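Long-range contacts in N-(5'-phosphoribosyl)anthranilate isomerase (Jonesia denitrificans, PDB 4WUI), which probably catalyses the isomerisation of N-(5-phospho-beta-D-ribosyl)anthranilate to 1-(2-carboxyphenylamino)-1-deoxy-D-ribulose 5-phosphate, a step of tryptophan biosynthesis: residues I56-V61 with T77-L82; F100-R105 with G121-L126. All blocks are in the same frame, centred on the assembly; numbering follows the deposited sequence. Where two conformers were deposited one is given.

Following the chain from the N terminus, contact 1 comes first: strand 57-62 leads into helix 67-77, which returns the chain to strand 81-84, so the pairing of 56-61 with 77-82 closes a beta-alpha-beta crossover. Helix 90-99 then carries the chain to strand 103-108, and contact 2 closes a second loop, from 100-105 to 121-126, that contains no helix. The two loops follow in series and neither nest nor cross. They meet in the barrel wall, where strands 81-84 and 103-108 are neighbours: Leu82 probably makes backbone hydrogen bonds with both Arg102 and Trp104, and Val81 packs on the Trp104 ring. With this seam, the two contacts span four consecutive strands of the eight-stranded barrel.

Contact 1 (I56-V61 with T77-L82); sequences IDTVLV and TGVSVL
Thr58 and Ser80 head a parallel strand pairing at the N-terminal edge of the barrel, where 56-61 runs beside 77-82. Each side-chain oxygen takes a backbone N-H from across the pair: Thr58 N donates to Ser80 OG (3.0 Å), and Ser80 N donates to Thr58 OG1 (3.0 Å). OG1 lies between the backbone N and the carbonyl carbon (chi1 58°), which brings it to the approaching Ser80 amide. Thr58 O receives Val81 N at 3.0 Å and, through a weak, bent bond, Ser80 N. An alanine in place of Thr58 would probably leave the Ser80 amide relying on that weak bond, and so less firmly fixed. Further on, Leu60 N donates to Val81 O at 2.9 Å, continuing the ladder of a right-handed beta-alpha-beta unit of the TIM barrel, whose helix 67-77 gives way to Gly78, with its positive phi. Val59 and Val81 point side by side into the barrel, CG1 to CG1 at 3.9 Å. Leu60 and Leu82 face the helices instead, and their methyls Leu60 CD2 and Leu82 CD1 meet at 4.0 Å. Val79 CG2 reaches Leu60 CB at 3.8 Å, with Ala74 and Thr49 of the surrounding helices beside Val79.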
loop_
_atom_site.group_PDB
_atom_site.type_symbol
_atom_site.label_atom_id
_atom_site.label_comp_id
_atom_site.label_asym_id
_atom_site.label_seq_id
_atom_site.Cartn_x
_atom_site.Cartn_y
_atom_site.Cartn_z
ATOM N N ILE A 56 7.014 10.764 5.588
ATOM C CA ILE A 56 6.179 9.835 4.839
ATOM C C ILE A 56 6.987 9.232 3.700
ATOM O O ILE A 56 7.610 9.967 2.939
ATOM C CB ILE A 56 4.912 10.534 4.283
ATOM C CG1 ILE A 56 4.026 11.012 5.435
ATOM C CG2 ILE A 56 4.131 9.622 3.342
ATOM C CD1 ILE A 56 2.725 11.681 5.010
ATOM N N ASP A 57 6.974 7.904 3.579
ATOM C CA ASP A 57 7.527 7.256 2.415
ATOM C C ASP A 57 6.574 7.429 1.231
ATOM O O ASP A 57 5.408 7.056 1.312
ATOM C CB ASP A 57 7.699 5.744 2.703
ATOM C CG ASP A 57 8.786 5.412 3.695
ATOM O OD1 ASP A 57 9.775 6.148 3.758
ATOM O OD2 ASP A 57 8.668 4.369 4.378
ATOM N N THR A 58 7.078 7.975 0.137
ATOM C CA THR A 58 6.301 8.052 -1.084
ATOM C C THR A 58 6.548 6.799 -1.923
ATOM O O THR A 58 7.674 6.322 -2.046
ATOM C CB THR A 58 6.659 9.321 -1.859
ATOM O OG1 THR A 58 8.057 9.313 -2.147
ATOM C CG2 THR A 58 6.256 10.577 -1.109
ATOM N N VAL A 59 5.473 6.279 -2.510
ATOM C CA VAL A 59 5.503 5.008 -3.192
ATOM C C VAL A 59 4.886 5.163 -4.569
ATOM O O VAL A 59 3.730 5.569 -4.695
ATOM C CB VAL A 59 4.726 3.933 -2.389
ATOM C CG1 VAL A 59 4.876 2.573 -3.055
ATOM C CG2 VAL A 59 5.168 3.893 -0.929
ATOM N N LEU A 60 5.647 4.825 -5.606
ATOM C CA LEU A 60 5.125 4.718 -6.965
ATOM C C LEU A 60 4.579 3.317 -7.129
ATOM O O LEU A 60 5.311 2.338 -6.956
ATOM C CB LEU A 60 6.222 4.978 -7.995
ATOM C CG LEU A 60 5.820 4.740 -9.438
ATOM C CD1 LEU A 60 4.741 5.747 -9.869
ATOM C CD2 LEU A 60 7.001 4.838 -10.361
ATOM N N VAL A 61 3.291 3.218 -7.470
ATOM C CA VAL A 61 2.620 1.932 -7.599
ATOM C C VAL A 61 2.314 1.672 -9.066
ATOM O O VAL A 61 1.584 2.445 -9.685
ATOM C CB VAL A 61 1.318 1.916 -6.759
ATOM C CG1 VAL A 61 0.622 0.605 -6.883
ATOM C CG2 VAL A 61 1.597 2.263 -5.307
ATOM N N THR A 77 10.460 10.719 -10.764
ATOM C CA THR A 77 9.481 11.282 -9.837
ATOM C C THR A 77 10.035 11.518 -8.452
ATOM O O THR A 77 9.445 12.240 -7.665
ATOM C CB THR A 77 8.232 10.410 -9.716
ATOM O OG1 THR A 77 8.575 9.106 -9.241
ATOM C CG2 THR A 77 7.475 10.332 -11.044
ATOM N N GLY A 78 11.146 10.877 -8.109
ATOM C CA GLY A 78 11.755 11.090 -6.817
ATOM C C GLY A 78 11.089 10.352 -5.660
ATOM O O GLY A 78 11.341 10.695 -4.494
ATOM N N VAL A 79 10.290 9.327 -5.944
ATOM C CA VAL A 79 9.659 8.557 -4.884
ATOM C C VAL A 79 10.709 7.784 -4.057
ATOM O O VAL A 79 11.820 7.489 -4.501
ATOM C CB VAL A 79 8.611 7.585 -5.413
ATOM C CG1 VAL A 79 7.429 8.337 -6.028
ATOM C CG2 VAL A 79 9.218 6.563 -6.373
ATOM N N SER A 80 10.302 7.407 -2.856
ATOM C CA SER A 80 11.112 6.583 -1.966
ATOM C C SER A 80 11.115 5.112 -2.398
ATOM O O SER A 80 12.118 4.416 -2.216
ATOM C CB SER A 80 10.550 6.659 -0.522
ATOM O OG SER A 80 10.100 7.945 -0.074
ATOM N N VAL A 81 9.974 4.612 -2.850
ATOM C CA VAL A 81 9.727 3.181 -3.020
ATOM C C VAL A 81 9.037 2.926 -4.363
ATOM O O VAL A 81 8.164 3.695 -4.759
ATOM C CB VAL A 81 8.803 2.652 -1.903
ATOM C CG1 VAL A 81 8.431 1.202 -2.089
ATOM C CG2 VAL A 81 9.383 2.881 -0.520
ATOM N N LEU A 82 9.428 1.835 -5.016
ATOM C CA LEU A 82 8.726 1.297 -6.181
ATOM C C LEU A 82 7.952 0.058 -5.775
ATOM O O LEU A 82 8.562 -0.932 -5.352
ATOM C CB LEU A 82 9.737 0.973 -7.282
ATOM C CG LEU A 82 9.175 0.301 -8.536
ATOM C CD1 LEU A 82 8.134 1.161 -9.233
ATOM C CD2 LEU A 82 10.299 -0.030 -9.506
#

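Contact 2 (F100-R105 with G121-L126)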
loop_
_atom_site.group_PDB
_atom_site.type_symbol
_atom_site.label_atom_id
_atom_site.label_comp_id
_atom_site.label_asym_id
_atom_site.label_seq_id
_atom_site.Cartn_x
_atom_site.Cartn_y
_atom_site.Cartn_z
ATOM N N PHE A 100 17.142 -0.294 -7.904
ATOM C CA PHE A 100 16.437 0.778 -7.176
ATOM C C PHE A 100 16.454 0.385 -5.709
ATOM O O PHE A 100 16.347 -0.792 -5.406
ATOM C CB PHE A 100 14.988 0.921 -7.703
ATOM C CG PHE A 100 14.283 2.135 -7.155
ATOM C CD1 PHE A 100 14.526 3.402 -7.680
ATOM C CD2 PHE A 100 13.464 2.025 -6.039
ATOM C CE1 PHE A 100 13.956 4.521 -7.140
ATOM C CE2 PHE A 100 12.889 3.154 -5.489
ATOM C CZ PHE A 100 13.145 4.401 -6.036
ATOM N N PRO A 101 16.652 1.362 -4.791
ATOM C CA PRO A 101 16.944 1.031 -3.382
ATOM C C PRO A 101 15.841 0.298 -2.616
ATOM O O PRO A 101 16.162 -0.517 -1.736
ATOM C CB PRO A 101 17.212 2.414 -2.751
ATOM C CG PRO A 101 17.814 3.169 -3.882
ATOM C CD PRO A 101 16.989 2.772 -5.063
ATOM N N ARG A 102 14.577 0.577 -2.932
ATOM C CA ARG A 102 13.434 0.089 -2.148
ATOM C C ARG A 102 12.352 -0.385 -3.086
ATOM O O ARG A 102 11.723 0.419 -3.758
ATOM C CB ARG A 102 12.898 1.181 -1.229
ATOM C CG ARG A 102 13.933 1.812 -0.308
ATOM C CD ARG A 102 13.328 2.826 0.639
ATOM N NE ARG A 102 12.446 2.172 1.579
ATOM C CZ ARG A 102 11.613 2.823 2.367
ATOM N NH1 ARG A 102 11.593 4.154 2.396
ATOM N NH2 ARG A 102 10.772 2.153 3.128
ATOM N N VAL A 103 12.188 -1.708 -3.168
ATOM C CA VAL A 103 11.200 -2.349 -4.037
ATOM C C VAL A 103 10.259 -3.186 -3.200
ATOM O O VAL A 103 10.706 -3.966 -2.349
ATOM C CB VAL A 103 11.871 -3.175 -5.149
ATOM C CG1 VAL A 103 10.843 -3.940 -5.973
ATOM C CG2 VAL A 103 12.746 -2.262 -6.026
ATOM N N TRP A 104 8.962 -3.012 -3.417
ATOM C CA TRP A 104 7.923 -3.788 -2.750
ATOM C C TRP A 104 7.260 -4.702 -3.777
ATOM O O TRP A 104 6.988 -4.290 -4.894
ATOM C CB TRP A 104 6.898 -2.893 -2.078
ATOM C CG TRP A 104 7.416 -2.062 -0.955
ATOM C CD1 TRP A 104 8.663 -2.035 -0.434
ATOM C CD2 TRP A 104 6.643 -1.161 -0.178
ATOM N NE1 TRP A 104 8.732 -1.158 0.605
ATOM C CE2 TRP A 104 7.497 -0.609 0.798
ATOM C CE3 TRP A 104 5.315 -0.746 -0.238
ATOM C CZ2 TRP A 104 7.065 0.363 1.699
ATOM C CZ3 TRP A 104 4.895 0.200 0.675
ATOM C CH2 TRP A 104 5.758 0.756 1.611
ATOM N N ARG A 105 7.031 -5.942 -3.360
ATOM C CA ARG A 105 6.387 -6.991 -4.126
ATOM C C ARG A 105 4.930 -7.076 -3.605
ATOM O O ARG A 105 4.702 -7.318 -2.450
ATOM C CB ARG A 105 7.191 -8.347 -3.976
ATOM C CG ARG A 105 6.588 -9.544 -4.699
ATOM C CD ARG A 105 7.522 -10.712 -4.844
ATOM N NE ARG A 105 7.900 -11.344 -3.593
ATOM C CZ ARG A 105 7.344 -12.428 -3.065
ATOM N NH1 ARG A 105 6.284 -12.986 -3.594
ATOM N NH2 ARG A 105 7.825 -12.893 -1.933
ATOM N N GLY A 121 14.365 -10.205 -3.711
ATOM C CA GLY A 121 15.052 -8.950 -3.479
ATOM C C GLY A 121 14.204 -7.823 -2.910
ATOM O O GLY A 121 14.727 -6.761 -2.594
ATOM N N GLU A 122 12.907 -8.037 -2.772
ATOM C CA GLU A 122 12.041 -6.983 -2.254
ATOM C C GLU A 122 12.317 -6.718 -0.773
ATOM O O GLU A 122 12.697 -7.594 0.000
ATOM C CB GLU A 122 10.593 -7.341 -2.471
ATOM C CG GLU A 122 10.057 -8.429 -1.596
ATOM C CD GLU A 122 10.340 -9.854 -2.045
ATOM O OE1 GLU A 122 11.082 -10.126 -3.016
ATOM O OE2 GLU A 122 9.781 -10.765 -1.373
ATOM N N GLU A 123 12.080 -5.475 -0.386
ATOM C CA GLU A 123 12.139 -5.013 0.977
ATOM C C GLU A 123 10.943 -5.465 1.813
ATOM O O GLU A 123 11.040 -5.644 3.027
ATOM C CB GLU A 123 12.108 -3.455 0.897
ATOM C CG GLU A 123 12.091 -2.732 2.193
ATOM C CD GLU A 123 12.068 -1.244 1.919
ATOM O OE1 GLU A 123 13.117 -0.706 1.558
ATOM O OE2 GLU A 123 11.024 -0.594 2.094
ATOM N N LEU A 124 9.796 -5.571 1.156
ATOM C CA LEU A 124 8.517 -5.753 1.815
ATOM C C LEU A 124 7.579 -6.427 0.831
ATOM O O LEU A 124 7.670 -6.201 -0.383
ATOM C CB LEU A 124 8.013 -4.378 2.247
ATOM C CG LEU A 124 6.605 -4.300 2.840
ATOM C CD1 LEU A 124 6.533 -3.180 3.852
ATOM C CD2 LEU A 124 5.527 -4.124 1.764
ATOM N N LEU A 125 6.678 -7.238 1.366
ATOM C CA LEU A 125 5.630 -7.904 0.622
ATOM C C LEU A 125 4.255 -7.346 1.028
ATOM O O LEU A 125 3.960 -7.260 2.221
ATOM C CB LEU A 125 5.685 -9.389 0.965
ATOM C CG LEU A 125 4.761 -10.349 0.280
ATOM C CD1 LEU A 125 4.971 -10.353 -1.196
ATOM C CD2 LEU A 125 5.021 -11.746 0.832
ATOM N N LEU A 126 3.443 -6.970 0.049
ATOM C CA LEU A 126 2.086 -6.532 0.304
ATOM C C LEU A 126 1.198 -7.715 -0.092
ATOM O O LEU A 126 1.259 -8.185 -1.241
ATOM C CB LEU A 126 1.809 -5.250 -0.462
ATOM C CG LEU A 126 0.424 -4.671 -0.237
ATOM C CD1 LEU A 126 0.473 -3.191 -0.520
ATOM C CD2 LEU A 126 -0.562 -5.323 -1.162
HETATM O O HOH W 1 15.364 -1.715 0.867
HETATM O O HOH W 2 14.215 -3.793 -2.262
#
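The indole of Trp104 is covered on one face by Leu124, whose CB lies over the five-membered ring, 3.8 Å from its centroid in a CH-pi contact, while Leu124 CD2 lies over the ring nearest Trp104 CD2 and CG. At the ring edge Trp104 NE1 donates to Glu123 OE2 (2.8 Å) in an almost perfectly straight bond, 179° at the hydrogen, with the oxygen in the indole plane; the N-H approaches from above the carboxylate plane. Arg102 comes side-on, its guanidinium nearly coplanar with the carboxylate: NE meets the syn lone pair of Glu123 OE1 at 3.0 Å, and NH2 reaches Glu123 OE2 at 2.9 Å from the face opposite Trp104 NE1. Two donors thus hold OE2, with a weak further bond from Arg102 NE. Arg102 has a second charged partner in Asp57, on strand 57-62.

The backbones pair as adjacent parallel strands of the TIM barrel, with Arg105 N bonded to Leu124 O and Leu126 N to Arg105 O, but the connection between them contains no helix. Trp104 and Leu124 face the barrel interior. Arg105 and Leu125 lie on the outer side, where a loop rather than a helix passes.

There Glu122 places CG between its backbone N and carbonyl carbon (chi1 72°), which sets it 3.7 Å from Arg105 CB. Glu122 OE2 takes both Arg105 NE (3.0 Å) and Arg105 NH2 (2.9 Å), side-on to the guanidinium but from one face of a carboxylate turned 80° against it. Leu125 CD1 stands 3.6 Å above the guanidinium plane of Arg105, over its centre. The connecting loop adds further partners, Asn114 O accepting from Arg105 NH1 and Tyr120 N donating to Glu122 OE1.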